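Local coordinates for protein 6-O-methylguanine DNA methyltransferase (Enterococcus faecalis, PDB 2B6C) that is of unknown function but, as an all-helical AlkD-like member of the DNA alkylation repair family, probably binds DNA and removes alkylated bases, at residues Gln100-Trp104 with Asp105-Ala109; Val74-Asp77 with Leu78-Asn82; Tyr133-Asn137 with Phe138-Arg142; Phe173-Gln176 with Lys177-Trp181; Asp158-Lys161 with Lys162-Tyr166. One frame throughout, in Å; residues are numbered along the deposited sequence. Where two conformers were deposited one is given.

Interaction 1 of 5, residues Gln100-Trp104 with Asp105-Ala109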
# COMPACT_ATOMS: atom_id res chain seq x y z
N GLN B 100 -13.25 23.87 -1.72
CA GLN B 100 -12.93 24.30 -3.09
C GLN B 100 -13.51 23.39 -4.17
O GLN B 100 -13.34 22.15 -4.12
CB GLN B 100 -11.43 24.43 -3.33
CG GLN B 100 -10.63 25.30 -2.38
CD GLN B 100 -9.14 25.25 -2.77
OE1 GLN B 100 -8.79 25.40 -3.95
NE2 GLN B 100 -8.28 25.03 -1.80
N LYS B 101 -14.19 24.00 -5.16
CA LYS B 101 -14.85 23.30 -6.25
C LYS B 101 -15.73 22.15 -5.67
O LYS B 101 -15.69 21.02 -6.16
CB LYS B 101 -13.82 22.75 -7.27
CG LYS B 101 -12.73 23.75 -7.64
CD LYS B 101 -11.91 23.22 -8.81
CE LYS B 101 -11.12 24.29 -9.54
NZ LYS B 101 -10.68 23.73 -10.84
N ALA B 102 -16.49 22.47 -4.64
CA ALA B 102 -17.16 21.48 -3.83
C ALA B 102 -18.52 21.09 -4.36
O ALA B 102 -19.37 21.96 -4.67
CB ALA B 102 -17.31 21.99 -2.39
N TRP B 103 -18.73 19.77 -4.41
CA TRP B 103 -20.04 19.19 -4.68
C TRP B 103 -19.92 17.78 -4.10
O TRP B 103 -18.84 17.42 -3.65
CB TRP B 103 -20.32 19.17 -6.19
CG TRP B 103 -21.75 18.85 -6.57
CD1 TRP B 103 -22.17 17.81 -7.35
CD2 TRP B 103 -22.93 19.60 -6.21
NE1 TRP B 103 -23.55 17.86 -7.50
CE2 TRP B 103 -24.03 18.96 -6.83
CE3 TRP B 103 -23.15 20.77 -5.46
CZ2 TRP B 103 -25.33 19.44 -6.70
CZ3 TRP B 103 -24.47 21.24 -5.34
CH2 TRP B 103 -25.53 20.56 -5.94
N TRP B 104 -20.97 16.96 -4.11
CA TRP B 104 -20.87 15.69 -3.37
C TRP B 104 -19.78 14.77 -3.95
O TRP B 104 -19.20 13.96 -3.25
CB TRP B 104 -22.24 14.98 -3.30
CG TRP B 104 -22.76 14.57 -4.68
CD1 TRP B 104 -23.68 15.25 -5.45
CD2 TRP B 104 -22.39 13.41 -5.42
NE1 TRP B 104 -23.90 14.58 -6.63
CE2 TRP B 104 -23.13 13.45 -6.65
CE3 TRP B 104 -21.54 12.31 -5.18
CZ2 TRP B 104 -23.02 12.45 -7.61
CZ3 TRP B 104 -21.41 11.33 -6.16
CH2 TRP B 104 -22.15 11.40 -7.36
N ASP B 105 -19.50 14.91 -5.25
CA ASP B 105 -18.55 14.05 -5.92
C ASP B 105 -17.10 14.26 -5.41
O ASP B 105 -16.41 13.28 -5.08
CB ASP B 105 -18.67 14.16 -7.45
CG ASP B 105 -18.42 15.57 -7.99
OD1 ASP B 105 -18.69 16.56 -7.28
OD2 ASP B 105 -17.96 15.70 -9.16
N SER B 106 -16.65 15.52 -5.33
CA SER B 106 -15.31 15.80 -4.78
C SER B 106 -15.22 15.68 -3.25
O SER B 106 -14.22 15.21 -2.74
CB SER B 106 -14.80 17.19 -5.19
OG SER B 106 -15.56 18.23 -4.58
N VAL B 107 -16.25 16.13 -2.54
CA VAL B 107 -16.25 16.10 -1.08
C VAL B 107 -16.25 14.65 -0.54
O VAL B 107 -15.53 14.35 0.43
CB VAL B 107 -17.46 16.92 -0.49
CG1 VAL B 107 -17.59 16.74 1.03
CG2 VAL B 107 -17.29 18.41 -0.84
N ASP B 108 -17.03 13.77 -1.16
CA ASP B 108 -17.06 12.36 -0.79
C ASP B 108 -15.74 11.70 -1.17
O ASP B 108 -15.27 10.84 -0.45
CB ASP B 108 -18.24 11.61 -1.45
CG ASP B 108 -19.60 12.03 -0.90
OD1 ASP B 108 -19.67 12.73 0.14
OD2 ASP B 108 -20.64 11.64 -1.51
N ALA B 109 -15.14 12.08 -2.30
CA ALA B 109 -13.75 11.62 -2.60
C ALA B 109 -12.75 12.13 -1.55
O ALA B 109 -11.92 11.35 -1.08
CB ALA B 109 -13.31 12.01 -4.02
O HOH W 1 -14.36 19.71 -2.91

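Interaction 2 of 5, residues Val74-Asp77 with Leu78-Asn82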
# COMPACT_ATOMS: atom_id res chain seq x y z
N VAL B 74 -8.44 13.29 -10.49
CA VAL B 74 -7.02 12.96 -10.57
C VAL B 74 -6.25 13.48 -9.37
O VAL B 74 -5.53 12.70 -8.73
CB VAL B 74 -6.34 13.40 -11.91
CG1 VAL B 74 -4.81 13.18 -11.82
CG2 VAL B 74 -6.94 12.65 -13.07
N ALA B 75 -6.41 14.75 -9.02
CA ALA B 75 -5.80 15.30 -7.81
C ALA B 75 -6.07 14.48 -6.53
O ALA B 75 -5.15 14.19 -5.75
CB ALA B 75 -6.21 16.77 -7.59
N ILE B 76 -7.33 14.13 -6.31
CA ILE B 76 -7.71 13.40 -5.08
C ILE B 76 -7.15 11.96 -5.11
O ILE B 76 -6.74 11.42 -4.07
CB ILE B 76 -9.24 13.42 -4.82
CG1 ILE B 76 -9.71 14.88 -4.77
CG2 ILE B 76 -9.56 12.70 -3.49
CD1 ILE B 76 -11.25 15.15 -4.77
N ASP B 77 -7.10 11.36 -6.31
CA ASP B 77 -6.46 10.04 -6.48
C ASP B 77 -4.96 10.12 -6.14
O ASP B 77 -4.42 9.20 -5.56
CB ASP B 77 -6.64 9.47 -7.91
CG ASP B 77 -7.98 8.79 -8.11
OD1 ASP B 77 -8.71 8.52 -7.12
OD2 ASP B 77 -8.31 8.54 -9.29
N LEU B 78 -4.30 11.21 -6.50
CA LEU B 78 -2.89 11.39 -6.14
C LEU B 78 -2.68 11.38 -4.62
O LEU B 78 -1.73 10.78 -4.10
CB LEU B 78 -2.30 12.67 -6.73
CG LEU B 78 -2.04 12.61 -8.24
CD1 LEU B 78 -1.80 14.02 -8.79
CD2 LEU B 78 -0.83 11.73 -8.54
N ALA B 79 -3.59 12.06 -3.93
CA ALA B 79 -3.58 12.12 -2.49
C ALA B 79 -3.93 10.76 -1.90
O ALA B 79 -3.24 10.25 -1.02
CB ALA B 79 -4.56 13.23 -2.00
N LEU B 80 -5.00 10.16 -2.40
CA LEU B 80 -5.41 8.84 -1.93
C LEU B 80 -4.32 7.76 -2.09
O LEU B 80 -4.10 6.96 -1.19
CB LEU B 80 -6.65 8.39 -2.70
CG LEU B 80 -7.98 8.63 -2.04
CD1 LEU B 80 -9.02 8.64 -3.17
CD2 LEU B 80 -8.20 7.47 -1.05
N GLN B 81 -3.68 7.73 -3.25
CA GLN B 81 -2.60 6.78 -3.53
C GLN B 81 -1.36 6.95 -2.66
O GLN B 81 -0.62 6.00 -2.45
CB GLN B 81 -2.18 6.86 -5.02
CG GLN B 81 -3.21 6.30 -6.00
CD GLN B 81 -3.96 5.05 -5.53
OE1 GLN B 81 -5.09 5.13 -5.01
NE2 GLN B 81 -3.35 3.89 -5.71
N ASN B 82 -1.12 8.17 -2.20
CA ASN B 82 0.06 8.49 -1.40
C ASN B 82 -0.30 8.75 0.06
O ASN B 82 0.46 9.39 0.78
CB ASN B 82 0.79 9.69 -2.02
CG ASN B 82 1.39 9.36 -3.38
OD1 ASN B 82 2.51 8.86 -3.46
ND2 ASN B 82 0.64 9.63 -4.46
O HOH W 2 -7.53 6.01 -6.17

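Interaction 3 of 5, residues Tyr133-Asn137 with Phe138-Arg142. With SO4 (sulfate ion), chain I.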
# COMPACT_ATOMS: atom_id res chain seq x y z
N TYR B 133 -15.57 19.07 12.45
CA TYR B 133 -16.73 19.21 13.34
C TYR B 133 -17.13 20.69 13.54
O TYR B 133 -16.28 21.51 13.89
CB TYR B 133 -16.45 18.55 14.72
CG TYR B 133 -17.52 18.89 15.72
CD1 TYR B 133 -18.78 18.29 15.64
CD2 TYR B 133 -17.30 19.87 16.71
CE1 TYR B 133 -19.79 18.63 16.51
CE2 TYR B 133 -18.33 20.21 17.61
CZ TYR B 133 -19.58 19.58 17.48
OH TYR B 133 -20.63 19.88 18.34
N GLY B 134 -18.42 21.02 13.38
CA GLY B 134 -18.90 22.40 13.55
C GLY B 134 -18.36 23.45 12.57
O GLY B 134 -18.47 24.65 12.82
N ALA B 135 -17.76 23.02 11.47
CA ALA B 135 -17.30 23.96 10.43
C ALA B 135 -18.48 24.82 9.93
O ALA B 135 -19.62 24.37 9.97
CB ALA B 135 -16.69 23.19 9.29
N GLU B 136 -18.21 26.06 9.51
CA GLU B 136 -19.23 26.88 8.85
C GLU B 136 -19.72 26.29 7.52
O GLU B 136 -20.88 26.41 7.18
CB GLU B 136 -18.72 28.30 8.57
CG GLU B 136 -18.12 28.98 9.75
CD GLU B 136 -18.43 30.48 9.77
OE1 GLU B 136 -19.53 30.84 10.29
OE2 GLU B 136 -17.58 31.28 9.28
N ASN B 137 -18.82 25.70 6.73
CA ASN B 137 -19.19 25.20 5.41
C ASN B 137 -19.77 23.79 5.56
O ASN B 137 -19.12 22.92 6.15
CB ASN B 137 -17.96 25.27 4.49
CG ASN B 137 -18.26 24.86 3.06
OD1 ASN B 137 -18.88 23.84 2.81
ND2 ASN B 137 -17.77 25.63 2.13
N PHE B 138 -21.01 23.57 5.11
CA PHE B 138 -21.68 22.29 5.36
C PHE B 138 -20.96 21.13 4.68
O PHE B 138 -21.07 19.98 5.16
CB PHE B 138 -23.20 22.29 5.00
CG PHE B 138 -23.49 22.26 3.51
CD1 PHE B 138 -23.36 21.08 2.78
CD2 PHE B 138 -23.91 23.42 2.84
CE1 PHE B 138 -23.64 21.05 1.41
CE2 PHE B 138 -24.18 23.39 1.47
CZ PHE B 138 -24.05 22.18 0.75
N TRP B 139 -20.23 21.41 3.60
CA TRP B 139 -19.42 20.36 2.95
C TRP B 139 -18.36 19.81 3.91
O TRP B 139 -18.16 18.59 3.96
CB TRP B 139 -18.74 20.85 1.67
CG TRP B 139 -19.69 21.13 0.58
CD1 TRP B 139 -19.92 22.36 -0.03
CD2 TRP B 139 -20.57 20.20 -0.06
NE1 TRP B 139 -20.88 22.24 -0.98
CE2 TRP B 139 -21.31 20.93 -1.04
CE3 TRP B 139 -20.81 18.83 0.08
CZ2 TRP B 139 -22.28 20.32 -1.87
CZ3 TRP B 139 -21.79 18.22 -0.75
CH2 TRP B 139 -22.50 18.97 -1.71
N ASN B 140 -17.70 20.70 4.69
CA ASN B 140 -16.79 20.22 5.73
C ASN B 140 -17.49 19.35 6.78
O ASN B 140 -16.92 18.36 7.23
CB ASN B 140 -16.04 21.36 6.43
CG ASN B 140 -14.92 21.93 5.59
OD1 ASN B 140 -14.21 21.20 4.89
ND2 ASN B 140 -14.74 23.26 5.65
N ARG B 141 -18.69 19.73 7.21
CA ARG B 141 -19.46 18.95 8.20
C ARG B 141 -19.96 17.62 7.64
O ARG B 141 -20.08 16.64 8.39
CB ARG B 141 -20.62 19.77 8.73
CG ARG B 141 -20.11 21.08 9.36
CD ARG B 141 -21.15 21.61 10.37
NE ARG B 141 -22.50 21.69 9.84
CZ ARG B 141 -22.95 22.65 9.04
NH1 ARG B 141 -22.14 23.64 8.62
NH2 ARG B 141 -24.22 22.63 8.65
N ARG B 142 -20.22 17.58 6.33
CA ARG B 142 -20.42 16.32 5.65
C ARG B 142 -19.23 15.33 5.86
O ARG B 142 -19.45 14.12 6.07
CB ARG B 142 -20.75 16.54 4.16
CG ARG B 142 -21.03 15.22 3.40
CD ARG B 142 -21.70 15.49 2.05
NE ARG B 142 -21.74 14.33 1.16
CZ ARG B 142 -22.87 13.69 0.82
NH1 ARG B 142 -22.82 12.67 -0.02
NH2 ARG B 142 -24.07 14.08 1.30
S SO4 I . -14.85 26.18 7.99
O1 SO4 I . -14.03 27.14 7.24
O2 SO4 I . -15.31 26.76 9.27
O3 SO4 I . -14.00 25.03 8.36
O4 SO4 I . -15.99 25.76 7.15
O HOH W 3 -22.20 26.01 4.12

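Interaction 4 of 5, residues Phe173-Gln176 with Lys177-Trp181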
# COMPACT_ATOMS: atom_id res chain seq x y z
N PHE B 173 -30.20 19.06 2.33
CA PHE B 173 -30.21 17.70 1.78
C PHE B 173 -28.88 16.96 1.95
O PHE B 173 -28.86 15.82 2.38
CB PHE B 173 -30.64 17.69 0.29
CG PHE B 173 -30.40 16.36 -0.40
CD1 PHE B 173 -31.34 15.32 -0.32
CD2 PHE B 173 -29.21 16.14 -1.12
CE1 PHE B 173 -31.11 14.09 -0.96
CE2 PHE B 173 -28.96 14.91 -1.75
CZ PHE B 173 -29.91 13.88 -1.67
N PHE B 174 -27.77 17.59 1.60
CA PHE B 174 -26.48 16.89 1.64
C PHE B 174 -26.03 16.63 3.08
O PHE B 174 -25.14 15.82 3.32
CB PHE B 174 -25.41 17.66 0.88
CG PHE B 174 -25.63 17.69 -0.61
CD1 PHE B 174 -26.07 18.85 -1.24
CD2 PHE B 174 -25.40 16.54 -1.38
CE1 PHE B 174 -26.27 18.86 -2.63
CE2 PHE B 174 -25.61 16.57 -2.77
CZ PHE B 174 -26.04 17.72 -3.38
N ILE B 175 -26.62 17.34 4.03
CA ILE B 175 -26.33 17.08 5.42
C ILE B 175 -27.23 15.96 5.95
O ILE B 175 -26.74 15.01 6.58
CB ILE B 175 -26.38 18.38 6.27
CG1 ILE B 175 -25.14 19.25 6.01
CG2 ILE B 175 -26.58 18.06 7.73
CD1 ILE B 175 -23.82 18.68 6.58
N GLN B 176 -28.52 16.01 5.65
CA GLN B 176 -29.42 14.99 6.18
C GLN B 176 -29.08 13.60 5.58
O GLN B 176 -29.11 12.59 6.28
CB GLN B 176 -30.90 15.36 5.96
CG GLN B 176 -31.37 16.55 6.84
CD GLN B 176 -31.13 16.26 8.29
OE1 GLN B 176 -31.33 15.13 8.72
NE2 GLN B 176 -30.66 17.23 9.05
N LYS B 177 -28.74 13.60 4.29
CA LYS B 177 -28.24 12.43 3.59
C LYS B 177 -27.01 11.86 4.27
O LYS B 177 -26.90 10.65 4.43
CB LYS B 177 -27.86 12.82 2.18
CG LYS B 177 -28.50 11.97 1.11
CD LYS B 177 -27.85 10.63 1.07
CE LYS B 177 -28.15 9.96 -0.23
NZ LYS B 177 -28.83 8.63 0.01
N ALA B 178 -26.09 12.73 4.68
CA ALA B 178 -24.86 12.34 5.37
C ALA B 178 -25.16 11.74 6.75
O ALA B 178 -24.51 10.77 7.17
CB ALA B 178 -23.91 13.53 5.49
N ILE B 179 -26.15 12.29 7.44
CA ILE B 179 -26.59 11.70 8.72
C ILE B 179 -27.15 10.29 8.51
O ILE B 179 -26.77 9.37 9.24
CB ILE B 179 -27.65 12.57 9.46
CG1 ILE B 179 -27.04 13.90 9.89
CG2 ILE B 179 -28.26 11.81 10.70
CD1 ILE B 179 -28.10 14.86 10.41
N GLY B 180 -28.01 10.12 7.51
CA GLY B 180 -28.61 8.82 7.23
C GLY B 180 -27.58 7.75 6.83
O GLY B 180 -27.65 6.62 7.30
N TRP B 181 -26.67 8.10 5.92
CA TRP B 181 -25.55 7.23 5.57
C TRP B 181 -24.68 6.83 6.77
O TRP B 181 -24.21 5.69 6.85
CB TRP B 181 -24.64 7.96 4.59
CG TRP B 181 -24.95 7.77 3.10
CD1 TRP B 181 -26.05 7.14 2.52
CD2 TRP B 181 -24.14 8.25 2.01
NE1 TRP B 181 -25.94 7.18 1.12
CE2 TRP B 181 -24.80 7.87 0.79
CE3 TRP B 181 -22.93 8.98 1.94
CZ2 TRP B 181 -24.27 8.19 -0.50
CZ3 TRP B 181 -22.41 9.31 0.67
CH2 TRP B 181 -23.07 8.90 -0.53

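Interaction 5 of 5, residues Asp158-Lys161 with Lys162-Tyr166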
# COMPACT_ATOMS: atom_id res chain seq x y z
N ASP B 158 -19.12 8.44 20.28
CA ASP B 158 -19.36 9.75 20.86
C ASP B 158 -19.21 10.86 19.84
O ASP B 158 -19.95 11.82 19.84
CB ASP B 158 -18.39 9.96 22.02
CG ASP B 158 -18.63 9.00 23.15
OD1 ASP B 158 -19.82 8.73 23.46
OD2 ASP B 158 -17.64 8.52 23.74
N LEU B 159 -18.21 10.73 18.97
CA LEU B 159 -17.96 11.74 17.96
C LEU B 159 -19.05 11.68 16.89
O LEU B 159 -19.57 12.72 16.48
CB LEU B 159 -16.55 11.61 17.37
CG LEU B 159 -15.40 11.83 18.37
CD1 LEU B 159 -14.05 11.79 17.64
CD2 LEU B 159 -15.53 13.13 19.14
N LEU B 160 -19.42 10.46 16.49
CA LEU B 160 -20.50 10.26 15.54
C LEU B 160 -21.77 10.90 16.08
O LEU B 160 -22.41 11.71 15.40
CB LEU B 160 -20.72 8.76 15.25
CG LEU B 160 -21.91 8.41 14.32
CD1 LEU B 160 -21.86 9.15 12.94
CD2 LEU B 160 -22.03 6.91 14.15
N LYS B 161 -22.13 10.52 17.30
CA LYS B 161 -23.31 11.03 17.96
C LYS B 161 -23.27 12.55 18.03
O LYS B 161 -24.27 13.19 17.71
CB LYS B 161 -23.46 10.42 19.36
CG LYS B 161 -24.68 10.92 20.11
CD LYS B 161 -24.91 10.15 21.44
CE LYS B 161 -26.18 10.64 22.16
NZ LYS B 161 -26.26 10.05 23.56
N LYS B 162 -22.13 13.12 18.45
CA LYS B 162 -21.98 14.58 18.55
C LYS B 162 -22.23 15.30 17.23
O LYS B 162 -22.95 16.31 17.19
CB LYS B 162 -20.60 14.98 19.09
CG LYS B 162 -20.50 16.48 19.43
CD LYS B 162 -19.22 16.81 20.20
CE LYS B 162 -17.98 16.74 19.31
NZ LYS B 162 -16.85 17.47 19.98
N ALA B 163 -21.66 14.77 16.15
CA ALA B 163 -21.87 15.35 14.82
C ALA B 163 -23.32 15.29 14.37
O ALA B 163 -23.81 16.24 13.74
CB ALA B 163 -20.97 14.73 13.77
N ILE B 164 -24.01 14.20 14.69
CA ILE B 164 -25.41 14.07 14.28
C ILE B 164 -26.27 15.06 15.07
O ILE B 164 -27.14 15.73 14.48
CB ILE B 164 -25.95 12.63 14.44
CG1 ILE B 164 -25.23 11.68 13.48
CG2 ILE B 164 -27.50 12.58 14.23
CD1 ILE B 164 -25.39 10.22 13.80
N ILE B 165 -26.00 15.16 16.37
CA ILE B 165 -26.68 16.11 17.25
C ILE B 165 -26.56 17.53 16.68
O ILE B 165 -27.56 18.27 16.59
CB ILE B 165 -26.16 16.02 18.73
CG1 ILE B 165 -26.80 14.84 19.49
CG2 ILE B 165 -26.45 17.32 19.48
CD1 ILE B 165 -26.05 14.40 20.77
N TYR B 166 -25.35 17.90 16.26
CA TYR B 166 -25.07 19.23 15.74
C TYR B 166 -25.92 19.60 14.52
O TYR B 166 -26.38 20.73 14.42
CB TYR B 166 -23.59 19.34 15.39
CG TYR B 166 -23.16 20.75 15.03
CD1 TYR B 166 -22.70 21.65 16.02
CD2 TYR B 166 -23.23 21.20 13.71
CE1 TYR B 166 -22.33 22.95 15.69
CE2 TYR B 166 -22.85 22.49 13.37
CZ TYR B 166 -22.41 23.36 14.35
OH TYR B 166 -22.02 24.63 13.98

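Interaction 1 of 5, residues Gln100-Trp104 with Asp105-Ala109
Trp104 and Asp105, consecutive residues at the start of helix 104-120, set their side chains nearly perpendicular to each other. The CB of Asp105 stands over one indole face, offset toward the rim, and makes a CH-pi contact with the Trp104 six-membered ring, 4.2 Å from CB to ring centroid. With CG between the backbone N and the carbonyl carbon (chi1 63°), the indole lies against the backbone N and CA of Asp105. Trp103 meets the same aspartate at its edge: Asp105 OD1 lies in the plane of that indole, 3.3 Å from Trp103 CB, and the ring and carboxylate planes stand 78° apart. An acid suits this buried spot because Arg69 forms a salt bridge to OD1 and the Tyr73 hydroxyl is hydrogen-bonded to OD2.

Trp103 is the N-cap residue, and its O takes Val107 N at 3.1 Å, almost head-on. Trp104 O takes Asp108 N at 3.0 Å from above the carbonyl plane. Ala102 CB rests on Val107 CG2 at 3.9 Å, while a water bridges Gln100 O and Ser106 OG. Asp108 OD2 lies near the Trp104 edge, 3.8 Å from CE3, and its OD1 forms a salt bridge with Arg142. Such an aspartate flanked by arginine and tryptophan is consistent with the DNA-facing cleft of AlkD relatives.

Interaction 2 of 5, residues Val74-Asp77 with Leu78-Asn82
Asp77 and Leu80 come together because the aspartate swings CG anti to its carbonyl carbon (chi1 -82°), which sets the carboxylate beside the leucine side chain; Asp77 OD1 ends 4.0 Å from Leu80 CD1. Gln81, one residue on, folds at its second torsion (chi2 -38°) so that the amide turns back toward Asp77. Its OE1 accepts from a water at 2.8 Å that also donates, weakly, to Asp77 OD1. Both residues belong to the last turns of helix 69-81, one of the stacked helices of the HEAT-like alpha solenoid that defines AlkD-like proteins.

Four backbone bonds step along the helix from i to i+4, the shortest joining Leu80 N to Ile76 O at 2.7 Å. Apolar chains follow the same spacing. Ile76 CG2 meets Leu80 CD1 at 4.1 Å, and Val74 CG1 lies a looser 4.4 Å from Leu78 CD1. Branched aliphatic residues suit these places because other helices cover them: Leu78 reaches helices 34-48 and 53-65, whereas Ile76 and Leu80 face helix 104-120. Ala79, with only a methyl group, lets Phe113 of that helix pack against it. Asp77 has its main partner in Arg37, which forms a salt bridge to OD2.

The side-chain amide of Asn82 also reaches Ser48 OG, and its ND2 donates to Leu78 O at 2.7 Å, nearly straight at 176°, with the acceptor in the amide plane.

Interaction 3 of 5, residues Tyr133-Asn137 with Phe138-Arg142
Sulfate oxygen O4 is gripped by both segments: Asn137 N donates to it at 2.9 Å and Asn140 ND2 at 3.2 Å. A second oxygen, O2, takes Glu136 N at 3.0 Å, and Lys95 adds its ammonium group. Backbone N-H groups just ahead of a helix suit an anion, although this sulfate probably came from the crystallisation liquor.

Asn137 is the N-cap of helix 138-146. Its CG lies anti to the backbone N (chi1 -176°), which turns OD1 forward over the first helical turn, where it accepts from Trp139 N at 2.9 Å in the plane of its own carbonyl. Asparagine fits because its short side chain carries an acceptor that can reach this N-H. Arg141 returns in the other direction. Bent at chi3, it brings NH1 within 3.0 Å of Ala135 O, with the oxygen tilted slightly from the guanidinium plane, and its NE forms a salt bridge with Asp167. Nearby, Ala135 CB packs on Asn140 CB at 3.5 Å, a place where a small side chain lets the loop lie close to the helix. A water links Phe138 N and, weakly, Glu136 O.

Around this capped turn, Phe138 leans on Phe174 and Ile175 of helix 173-186, Trp139 packs against Val107 of helix 104-120, and Tyr133 meets helix 157-166 through a cation-pi contact with Lys162 and an edge-to-face one with Tyr166.

Interaction 4 of 5, residues Phe173-Gln176 with Lys177-Trp181
Lys177 N donates to Phe173 O at 2.9 Å, and Ile179 N to Ile175 O at 2.9 Å, the latter nearly straight on the carbonyl; Gly180 N reaches Gln176 O at 3.0 Å. These bonds form the opening turns of helix 173-186. The polar side chains find stronger partners beyond it. Lys177 NZ forms a salt bridge with Glu210, and the buried amide of Gln176 is satisfied at both ends, OE1 by Ser204 OG and NE2 by Thr170 O. Glutamine suits this place because it supplies an acceptor and a donor together, and its bend at chi2 (-56°) lays the amide beside Ile179, whose CD1 is 3.7 Å from Gln176 OE1.

This helix is one of the stacked helices of the HEAT-like solenoid expected of AlkD relatives. The Phe174 ring meets that of Trp103 edge-to-face and that of Trp139 with the planes at about 45°, and its O accepts from Arg142.

Farther out, Phe173 and Lys177 run side by side in the same direction. With Phe173 CG anti to the backbone N (chi1 168°), the ring reaches along the helix, and the lysine lies over one of its faces, CG near the rim at 3.7 Å from Phe173 CZ. The long lysine serves two aromatic residues, since its CD also lies over one face of the Trp181 indole, 3.9 Å above the plane and offset toward the rim. Ala178 CB sits 3.4 Å from Phe174 O, while Ile175 CG2 and Ile179 CD1 are 4.4 Å apart, Ile175 touching Asp167 and Ile179 touching Ala207.

Interaction 5 of 5, residues Asp158-Lys161 with Lys162-Tyr166
Leu160 and Ile164 form the buried side of this two-turn contact in helix 157-166, their CD1 atoms 3.8 Å apart where the two side chains cross obliquely. Leu160 CG lies anti to its backbone N (chi1 176°), which carries the fork along the helix toward Ile164. Branched aliphatic residues fit here because both are buried: Ser182 of helix 173-186 touches each, and Ile164 also meets Ile179 and Leu145. Ala163, small enough to sit against Phe129, continues the covered side of this helix in the AlkD-like helical stack.

The other side is more open to solvent, with Lys162 and Ile165 exposed. Packing can still be close there: Lys161 runs extended, and its CG passes 3.8 Å from Ile165 CD1 before the ammonium group ends in a salt bridge with Glu200. Lys162, bent at chi3, is looser, its CE a distant 4.4 Å from Leu159 CD2.

Regular i to i+4 bonds run along the helix, among them Ala163 N to Leu159 O and Ile165 N to Lys161 O, each 2.9 Å. The chemistry is that of an amphipathic helix: hydrocarbon packing anchors one side, while Lys161 lends its methylenes to Ile165 and directs its charge to a partner on another part of the chain.

Interactions 1, 3 and 4 meet in one cluster, probably on the concave face of the helical stack. Asp108 OD1 of interaction 1 lies 2.8 Å from Arg142 NE of interaction 3 in a salt bridge, and Arg142 NH2 is 2.9 Å from Phe174 O of interaction 4, probably a hydrogen bond. This cluster may correspond to the DNA-binding cleft of AlkD relatives; the sulfate sits in interaction 3. Interaction 2 touches interaction 1 through Ile76, whose CD1 is 3.6 Å from Ser106 O. Interaction 5 touches interaction 4 by Ile164 and Ile179, and interaction 3 where Arg141 CD lies 3.6 Å from Tyr166 CE2. Interactions 2 and 5 have centres about 28 Å apart.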